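Local coordinates for uncharacterized protein (Pyrococcus furiosus, PDB 4XLZ) that probably removes an acetyl group from N,N'-diacetylchitobiose, as a metal-binding deacetylase of carbohydrate esterase family 14, at residues His82-Ala85 against Leu86-Arg90. Numbering follows the deposited sequence.
Sequences HELA and LIRRR
L84 lays its isobutyl group across the aliphatic part of R88 one turn further along the helix. CG of L84 is 3.8 Å from CD of R88, and CD1 of L84 comes equally close to CG of R88, so the branch covers two successive methylenes of the arginine. R88 starts out with CG anti to its own carbonyl carbon (chi1 -63°), which sets that methylene 3.2 Å from the carbonyl O of L84; the bend at chi3 then turns the guanidinium off the leucine, and NH2 and NH1 hydrogen-bond to the carbonyl oxygens of P41 and G70. P41 sits between the cadmium ligands H40 and D43, so R88 probably steadies the metal site from the second shell. With an alanine in place of L84, the methylenes of R88 would probably lose their hydrophobic cover on this side, leaving a gap beside the arm, though the guanidinium would keep its two carbonyl partners. E83 and I87 meet more lightly: CG of E83 is 3.9 Å from CD1 of I87, while CG1 of I87 lies 3.4 Å from the carbonyl O of E83. All this belongs to the early turns of helix 81-99, the helix of the beta-alpha-beta crossover between parallel strands 61-68 and 103-109. Four successive i to i+4 backbone bonds hold the side chains in this spacing. The one from R88 N to L84 O is 2.8 Å and runs nearly along the C=O axis, whereas R89 N reaches A85 O with the donor tilted 26° from the carbonyl plane. Further along, CG of L86 sits over the centre of one face of the R90 guanidinium, 3.9 Å above its plane. E83 and L86 also pack against L86 and E83 of the second subunit, and R89 turns to W106 of its own chain in a cation-pi contact.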
loop_
_atom_site.group_PDB
_atom_site.type_symbol
_atom_site.label_atom_id
_atom_site.label_comp_id
_atom_site.label_asym_id
_atom_site.label_seq_id
_atom_site.Cartn_x
_atom_site.Cartn_y
_atom_site.Cartn_z
ATOM N N HIS A 82 -6.495 -0.345 -24.055
ATOM C CA HIS A 82 -7.370 0.825 -24.162
ATOM C C HIS A 82 -8.470 0.631 -25.243
ATOM O O HIS A 82 -9.671 0.869 -24.999
ATOM C CB HIS A 82 -6.585 2.083 -24.511
ATOM C CG HIS A 82 -5.445 2.351 -23.599
ATOM N ND1 HIS A 82 -5.654 2.557 -22.246
ATOM C CD2 HIS A 82 -4.125 2.485 -23.808
ATOM C CE1 HIS A 82 -4.496 2.773 -21.683
ATOM N NE2 HIS A 82 -3.541 2.749 -22.572
ATOM N N GLU A 83 -7.950 0.194 -26.409
ATOM C CA GLU A 83 -8.911 -0.139 -27.450
ATOM C C GLU A 83 -9.877 -1.250 -27.099
ATOM O O GLU A 83 -11.091 -1.155 -27.296
ATOM C CB GLU A 83 -8.239 -0.397 -28.799
ATOM C CG GLU A 83 -9.295 -0.476 -29.949
ATOM C CD GLU A 83 -8.623 -0.497 -31.361
ATOM O OE1 GLU A 83 -7.367 -0.481 -31.466
ATOM O OE2 GLU A 83 -9.490 -0.504 -32.340
ATOM N N LEU A 84 -9.354 -2.326 -26.441
ATOM C CA LEU A 84 -10.210 -3.410 -25.973
ATOM C C LEU A 84 -11.280 -2.892 -25.051
ATOM O O LEU A 84 -12.428 -3.256 -25.063
ATOM C CB LEU A 84 -9.365 -4.505 -25.375
ATOM C CG LEU A 84 -10.201 -5.602 -24.873
ATOM C CD1 LEU A 84 -11.015 -6.351 -26.058
ATOM C CD2 LEU A 84 -9.213 -6.684 -24.309
ATOM N N ALA A 85 -10.853 -2.026 -24.076
ATOM C CA ALA A 85 -11.849 -1.584 -23.132
ATOM C C ALA A 85 -13.004 -0.794 -23.769
ATOM O O ALA A 85 -14.160 -0.934 -23.380
ATOM C CB ALA A 85 -11.109 -0.671 -22.041
ATOM N N LEU A 86 -12.599 0.021 -24.802
ATOM C CA LEU A 86 -13.667 0.742 -25.452
ATOM C C LEU A 86 -14.610 -0.213 -26.241
ATOM O O LEU A 86 -15.845 -0.033 -26.175
ATOM C CB LEU A 86 -12.964 1.726 -26.415
ATOM C CG LEU A 86 -13.868 2.571 -27.279
ATOM C CD1 LEU A 86 -14.734 3.468 -26.428
ATOM C CD2 LEU A 86 -12.990 3.370 -28.262
ATOM N N ILE A 87 -13.980 -1.219 -26.877
ATOM C CA ILE A 87 -14.801 -2.216 -27.598
ATOM C C ILE A 87 -15.721 -2.953 -26.640
ATOM O O ILE A 87 -16.949 -3.181 -26.869
ATOM C CB ILE A 87 -13.885 -3.227 -28.292
ATOM C CG1 ILE A 87 -13.187 -2.571 -29.509
ATOM C CG2 ILE A 87 -14.633 -4.552 -28.675
ATOM C CD1 ILE A 87 -11.970 -3.366 -29.988
ATOM N N ARG A 88 -15.202 -3.340 -25.443
ATOM C CA ARG A 88 -16.035 -4.039 -24.494
ATOM C C ARG A 88 -17.155 -3.277 -23.851
ATOM O O ARG A 88 -18.205 -3.866 -23.449
ATOM C CB ARG A 88 -15.134 -4.672 -23.398
ATOM C CG ARG A 88 -14.210 -5.723 -24.068
ATOM C CD ARG A 88 -13.355 -6.524 -22.991
ATOM N NE ARG A 88 -14.227 -7.403 -22.234
ATOM C CZ ARG A 88 -13.745 -8.344 -21.342
ATOM N NH1 ARG A 88 -12.407 -8.333 -21.154
ATOM N NH2 ARG A 88 -14.589 -9.159 -20.691
ATOM N N ARG A 89 -17.002 -1.899 -23.754
ATOM C CA ARG A 89 -18.120 -1.122 -23.259
ATOM C C ARG A 89 -19.298 -1.194 -24.259
ATOM O O ARG A 89 -20.431 -1.382 -23.805
ATOM C CB ARG A 89 -17.610 0.332 -23.106
ATOM C CG ARG A 89 -18.796 1.115 -22.598
ATOM C CD ARG A 89 -18.364 2.551 -22.682
ATOM N NE ARG A 89 -17.251 2.650 -21.713
ATOM C CZ ARG A 89 -17.264 3.403 -20.606
ATOM N NH1 ARG A 89 -18.332 4.248 -20.341
ATOM N NH2 ARG A 89 -16.192 3.303 -19.822
ATOM N N ARG A 90 -18.929 -1.100 -25.527
ATOM C CA ARG A 90 -20.042 -1.193 -26.526
ATOM C C ARG A 90 -20.674 -2.616 -26.568
ATOM O O ARG A 90 -21.891 -2.742 -26.661
ATOM C CB ARG A 90 -19.472 -0.878 -27.886
ATOM C CG ARG A 90 -18.969 0.561 -27.914
ATOM C CD ARG A 90 -17.936 0.896 -28.962
ATOM N NE ARG A 90 -17.617 2.360 -28.968
ATOM C CZ ARG A 90 -16.855 2.950 -29.895
ATOM N NH1 ARG A 90 -16.314 2.213 -30.894
ATOM N NH2 ARG A 90 -16.611 4.261 -29.806
#